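PDB 5OL0: putative silent information regulator 2 from Leishmania infantum, which probably removes acetyl groups from protein lysines in an NAD-dependent reaction, acting as a class I sirtuin that may regulate gene expression. Local coordinates for residues H14-P19 and A25-E30; P19-L24 and Q287-T292. All coordinates share one frame; numbering follows the deposited sequence.

Contact 1: H14-P19 and A25-E30; sequences HVLGEP and AHYIRE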
loop_
_atom_site.group_PDB
_atom_site.type_symbol
_atom_site.label_atom_id
_atom_site.label_comp_id
_atom_site.label_asym_id
_atom_site.label_seq_id
_atom_site.Cartn_x
_atom_site.Cartn_y
_atom_site.Cartn_z
ATOM N N HIS A 14 24.661 13.417 5.498
ATOM C CA HIS A 14 23.517 12.862 4.824
ATOM C C HIS A 14 23.500 13.157 3.319
ATOM O O HIS A 14 23.693 14.282 2.870
ATOM C CB HIS A 14 22.213 13.384 5.463
ATOM C CG HIS A 14 21.119 12.376 5.398
ATOM N ND1 HIS A 14 20.461 12.112 4.229
ATOM C CD2 HIS A 14 20.649 11.482 6.312
ATOM C CE1 HIS A 14 19.609 11.123 4.419
ATOM N NE2 HIS A 14 19.701 10.726 5.673
ATOM N N VAL A 15 23.151 12.158 2.538
ATOM C CA VAL A 15 22.940 12.356 1.095
ATOM C C VAL A 15 21.963 13.522 0.799
ATOM O O VAL A 15 22.065 14.152 -0.263
ATOM C CB VAL A 15 22.435 11.024 0.473
ATOM C CG1 VAL A 15 21.888 11.177 -0.913
ATOM C CG2 VAL A 15 23.578 10.018 0.429
ATOM N N LEU A 16 21.006 13.796 1.699
ATOM C CA LEU A 16 20.034 14.875 1.453
ATOM C C LEU A 16 20.538 16.291 1.842
ATOM O O LEU A 16 19.818 17.263 1.603
ATOM C CB LEU A 16 18.699 14.605 2.159
ATOM C CG LEU A 16 17.875 13.434 1.672
ATOM C CD1 LEU A 16 16.671 13.253 2.600
ATOM C CD2 LEU A 16 17.426 13.631 0.223
ATOM N N GLY A 17 21.708 16.384 2.477
ATOM C CA GLY A 17 22.222 17.641 3.011
ATOM C C GLY A 17 21.597 17.784 4.368
ATOM O O GLY A 17 22.140 17.326 5.344
ATOM N N GLU A 18 20.405 18.366 4.425
ATOM C CA GLU A 18 19.625 18.415 5.663
ATOM C C GLU A 18 18.552 17.364 5.603
ATOM O O GLU A 18 17.743 17.391 4.694
ATOM C CB GLU A 18 18.982 19.785 5.842
ATOM C CG GLU A 18 19.983 20.908 6.014
ATOM C CD GLU A 18 20.919 20.627 7.174
ATOM O OE1 GLU A 18 20.431 20.609 8.335
ATOM O OE2 GLU A 18 22.127 20.385 6.915
ATOM N N PRO A 19 18.530 16.432 6.559
ATOM C CA PRO A 19 17.545 15.335 6.497
ATOM C C PRO A 19 16.158 15.767 7.026
ATOM O O PRO A 19 15.671 15.270 8.050
ATOM C CB PRO A 19 18.202 14.237 7.379
ATOM C CG PRO A 19 18.984 15.004 8.375
ATOM C CD PRO A 19 19.519 16.212 7.636
ATOM N N ALA A 25 12.765 18.280 -0.261
ATOM C CA ALA A 25 12.198 19.012 -1.399
ATOM C C ALA A 25 13.300 19.688 -2.233
ATOM O O ALA A 25 13.255 19.630 -3.477
ATOM C CB ALA A 25 11.212 20.064 -0.939
ATOM N N HIS A 26 14.236 20.341 -1.545
ATOM C CA HIS A 26 15.464 20.910 -2.189
ATOM C C HIS A 26 16.192 19.889 -3.004
ATOM O O HIS A 26 16.588 20.172 -4.147
ATOM C CB HIS A 26 16.521 21.388 -1.175
ATOM C CG HIS A 26 16.361 22.801 -0.704
ATOM N ND1 HIS A 26 16.712 23.889 -1.480
ATOM C CD2 HIS A 26 15.996 23.302 0.508
ATOM C CE1 HIS A 26 16.517 24.999 -0.781
ATOM N NE2 HIS A 26 16.084 24.670 0.427
ATOM N N TYR A 27 16.407 18.708 -2.428
ATOM C CA TYR A 27 17.166 17.659 -3.116
ATOM C C TYR A 27 16.429 17.237 -4.392
ATOM O O TYR A 27 17.033 17.142 -5.473
ATOM C CB TYR A 27 17.390 16.452 -2.202
ATOM C CG TYR A 27 18.140 15.244 -2.804
ATOM C CD1 TYR A 27 17.453 14.256 -3.579
ATOM C CD2 TYR A 27 19.503 15.032 -2.537
ATOM C CE1 TYR A 27 18.129 13.157 -4.131
ATOM C CE2 TYR A 27 20.186 13.891 -3.043
ATOM C CZ TYR A 27 19.508 12.967 -3.831
ATOM O OH TYR A 27 20.157 11.884 -4.368
ATOM N N ILE A 28 15.132 16.996 -4.275
ATOM C CA ILE A 28 14.302 16.666 -5.460
ATOM C C ILE A 28 14.395 17.755 -6.567
ATOM O O ILE A 28 14.535 17.433 -7.775
ATOM C CB ILE A 28 12.839 16.445 -5.065
ATOM C CG1 ILE A 28 12.676 15.086 -4.298
ATOM C CG2 ILE A 28 11.947 16.445 -6.276
ATOM C CD1 ILE A 28 11.355 14.996 -3.581
ATOM N N ARG A 29 14.330 19.013 -6.159
ATOM C CA ARG A 29 14.348 20.110 -7.128
ATOM C C ARG A 29 15.738 20.353 -7.678
ATOM O O ARG A 29 15.904 20.289 -8.887
ATOM C CB ARG A 29 13.757 21.384 -6.553
ATOM C CG ARG A 29 12.239 21.255 -6.406
ATOM C CD ARG A 29 11.614 22.407 -5.614
ATOM N NE ARG A 29 11.195 23.516 -6.467
ATOM C CZ ARG A 29 10.448 24.550 -6.075
ATOM N NH1 ARG A 29 10.031 24.655 -4.813
ATOM N NH2 ARG A 29 10.124 25.500 -6.956
ATOM N N GLU A 30 16.728 20.539 -6.801
ATOM C CA GLU A 30 18.091 20.816 -7.205
ATOM C C GLU A 30 18.665 19.664 -8.056
ATOM O O GLU A 30 19.303 19.893 -9.100
ATOM C CB GLU A 30 18.965 21.150 -6.001
ATOM C CG GLU A 30 18.629 22.514 -5.363
ATOM C CD GLU A 30 19.389 22.791 -4.044
ATOM O OE1 GLU A 30 18.797 23.337 -3.060
ATOM O OE2 GLU A 30 20.602 22.454 -3.984
#
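Leu16 meets the ring of Tyr27 through one methyl group. Its CD2 sits over one face of the ring, 3.8 Å from the centroid and 25° off the ring normal, which makes a CH-pi contact. The methyl is shifted toward the rim at the base of the ring, and CD2 lies 3.5 Å from Tyr27 CG. The two side chains cross at about a right angle. Tyr27 has CG anti to its backbone N (chi1 178°), which sends the ring off helix 21-30 toward the loop before it.

Val15 adds apolar packing further out on the ring. Its CG1 methyl lies 3.8 Å from Tyr27 CE2 and 3.9 Å from Tyr27 OH. Leu16 thus holds the base of the ring and Val15 its outer end.

The backbone also touches the ring. Val15 O is 3.4 Å from Tyr27 CE2, an oblique approach and not a hydrogen bond.

Polar bonds hold the loop within itself. His14 to Gly17 form a type I beta turn, with Gly17 N bonded to His14 O. Leu16 N also donates to His14 ND1 at 3.1 Å. This bond is nearly straight (169°), and the donor lies in the imidazole plane. CB of Pro19 lies over one face of the same imidazole, toward its rim. NE2 of His14 donates to Asp279 O, so ND1 and NE2 are both bonded, which should hold the ring's rotation. Pro238 touches both Leu16 and Tyr27.

The contact joins the N-terminal loop to helix 21-30, well away from the annotated sites. Across the interface it is mostly apolar, with one carbonyl oxygen against the ring. The grip probably rests on shape, with the turn and the His14 bonds likely to set where Val15 and Leu16 meet the tyrosine.

Contact 2: P19-L24 and Q287-T292; sequences PTLEGL and QENVVT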
loop_
_atom_site.group_PDB
_atom_site.type_symbol
_atom_site.label_atom_id
_atom_site.label_comp_id
_atom_site.label_asym_id
_atom_site.label_seq_id
_atom_site.Cartn_x
_atom_site.Cartn_y
_atom_site.Cartn_z
ATOM N N PRO A 19 18.530 16.432 6.559
ATOM C CA PRO A 19 17.545 15.335 6.497
ATOM C C PRO A 19 16.158 15.767 7.026
ATOM O O PRO A 19 15.671 15.270 8.050
ATOM C CB PRO A 19 18.202 14.237 7.379
ATOM C CG PRO A 19 18.984 15.004 8.375
ATOM C CD PRO A 19 19.519 16.212 7.636
ATOM N N THR A 20 15.537 16.711 6.331
ATOM C CA THR A 20 14.288 17.348 6.790
ATOM C C THR A 20 13.344 17.372 5.594
ATOM O O THR A 20 13.747 17.121 4.458
ATOM C CB THR A 20 14.533 18.809 7.208
ATOM O OG1 THR A 20 15.036 19.509 6.080
ATOM C CG2 THR A 20 15.589 18.901 8.306
ATOM N N LEU A 21 12.092 17.705 5.818
ATOM C CA LEU A 21 11.165 17.757 4.669
ATOM C C LEU A 21 11.590 18.834 3.677
ATOM O O LEU A 21 11.490 18.646 2.442
ATOM C CB LEU A 21 9.721 17.909 5.163
ATOM C CG LEU A 21 9.216 16.659 5.881
ATOM C CD1 LEU A 21 7.974 17.006 6.664
ATOM C CD2 LEU A 21 8.959 15.527 4.901
ATOM N N GLU A 22 12.071 19.956 4.223
ATOM C CA GLU A 22 12.696 21.023 3.445
ATOM C C GLU A 22 13.912 20.584 2.612
ATOM O O GLU A 22 13.969 20.842 1.383
ATOM C CB GLU A 22 13.119 22.174 4.379
ATOM C CG GLU A 22 13.773 23.362 3.660
ATOM C CD GLU A 22 13.942 24.607 4.543
ATOM O OE1 GLU A 22 14.212 24.452 5.756
ATOM O OE2 GLU A 22 13.812 25.727 4.000
ATOM N N GLY A 23 14.845 19.885 3.251
ATOM C CA GLY A 23 15.983 19.339 2.521
ATOM C C GLY A 23 15.616 18.349 1.426
ATOM O O GLY A 23 16.212 18.339 0.335
ATOM N N LEU A 24 14.609 17.515 1.697
ATOM C CA LEU A 24 14.161 16.562 0.727
ATOM C C LEU A 24 13.616 17.270 -0.484
ATOM O O LEU A 24 13.896 16.868 -1.627
ATOM C CB LEU A 24 13.077 15.652 1.370
ATOM C CG LEU A 24 12.369 14.690 0.404
ATOM C CD1 LEU A 24 13.381 13.826 -0.241
ATOM C CD2 LEU A 24 11.324 13.844 1.136
ATOM N N GLN A 287 -0.128 12.263 6.594
ATOM C CA GLN A 287 -0.935 13.177 5.836
ATOM C C GLN A 287 -0.369 14.606 6.008
ATOM O O GLN A 287 -0.227 15.333 5.015
ATOM C CB GLN A 287 -2.426 13.104 6.230
ATOM C CG GLN A 287 -3.017 11.725 6.125
ATOM C CD GLN A 287 -3.072 11.176 4.730
ATOM O OE1 GLN A 287 -3.088 11.923 3.729
ATOM N NE2 GLN A 287 -3.234 9.878 4.643
ATOM N N GLU A 288 -0.033 14.997 7.239
ATOM C CA GLU A 288 0.578 16.289 7.500
ATOM C C GLU A 288 1.956 16.405 6.865
ATOM O O GLU A 288 2.291 17.412 6.347
ATOM C CB GLU A 288 0.794 16.550 8.995
ATOM C CG GLU A 288 -0.428 16.969 9.787
ATOM C CD GLU A 288 -0.121 17.033 11.289
ATOM O OE1 GLU A 288 0.975 17.549 11.639
ATOM O OE2 GLU A 288 -0.967 16.566 12.110
ATOM N N ASN A 289 2.766 15.379 6.953
ATOM C CA ASN A 289 4.094 15.429 6.376
ATOM C C ASN A 289 4.071 15.586 4.876
ATOM O O ASN A 289 4.885 16.330 4.341
ATOM C CB ASN A 289 4.916 14.210 6.762
ATOM C CG ASN A 289 5.299 14.226 8.241
ATOM O OD1 ASN A 289 5.549 15.270 8.785
ATOM N ND2 ASN A 289 5.336 13.070 8.872
ATOM N N VAL A 290 3.108 14.960 4.209
ATOM C CA VAL A 290 3.019 15.086 2.752
ATOM C C VAL A 290 2.594 16.494 2.399
ATOM O O VAL A 290 3.067 17.035 1.419
ATOM C CB VAL A 290 2.090 14.018 2.190
ATOM C CG1 VAL A 290 1.572 14.329 0.847
ATOM C CG2 VAL A 290 2.829 12.679 2.155
ATOM N N VAL A 291 1.711 17.068 3.191
ATOM C CA VAL A 291 1.225 18.436 2.921
ATOM C C VAL A 291 2.427 19.394 3.025
ATOM O O VAL A 291 2.687 20.202 2.090
ATOM C CB VAL A 291 0.071 18.818 3.843
ATOM C CG1 VAL A 291 -0.155 20.335 3.887
ATOM C CG2 VAL A 291 -1.207 18.076 3.418
ATOM N N THR A 292 3.212 19.236 4.092
ATOM C CA THR A 292 4.425 20.057 4.241
ATOM C C THR A 292 5.386 19.868 3.095
ATOM O O THR A 292 5.896 20.828 2.589
ATOM C CB THR A 292 5.119 19.738 5.531
ATOM O OG1 THR A 292 4.180 19.897 6.557
ATOM C CG2 THR A 292 6.355 20.662 5.809
#
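Leu21 lays its CD1 methyl against Asn289 and Thr292. CD1 is 3.7 Å from Asn289 OD1, van der Waals packing of a methyl against the amide oxygen and not a hydrogen bond. The leucine runs across the asparagine, roughly perpendicular to it. The same methyl is 4.1 Å from Thr292 CG2. At chi1 -55° Thr292 turns OG1 back along the helix, and CG2 is left to face Leu21 CD1. There OG1 donates to Glu288 O at 3.1 Å. Thr292 N bonds to the same oxygen from the opposite face of the carbonyl plane. Asn289 is tied down at its other end, where ND2 donates to Arg283 O.

Helices 21-30 and 286-296 meet here beside the parallel sheet of the Rossmann-like domain of sirtuins. Met242 and Phe282, from strands 239-242 and 279-282, touch both Leu21 and Asn289. Thr20 is the N-cap of the first helix: Gly23 N donates to Thr20 OG1 at 2.9 Å in a nearly straight bond (167°). Leu21 follows directly after this cap, in the first turn. The side chain of Asn289 is about 5 Å from that of Cys286, which probably binds NAD(+).

Contacts 1 and 2 both use helix 21-30, and their centres are 11 Å apart. Contact 1 ties the helix to the loop that leads into it. Contact 2 ties its first turn to helix 286-296, more than 260 residues later in the chain. The two touch directly where Leu16 CD2 packs 4.1 Å from Leu24 CD1, so this leucine methyl serves both Tyr27 and the start of the helix. Only contact 2 comes near a likely NAD(+) site: after Cys286, a second residue that probably also binds NAD(+) is Arg244, its side chain about 8 Å from that of Asn289. The centre of contact 1 is about 25 Å from the centre of the chain, that of contact 2 about 19 Å.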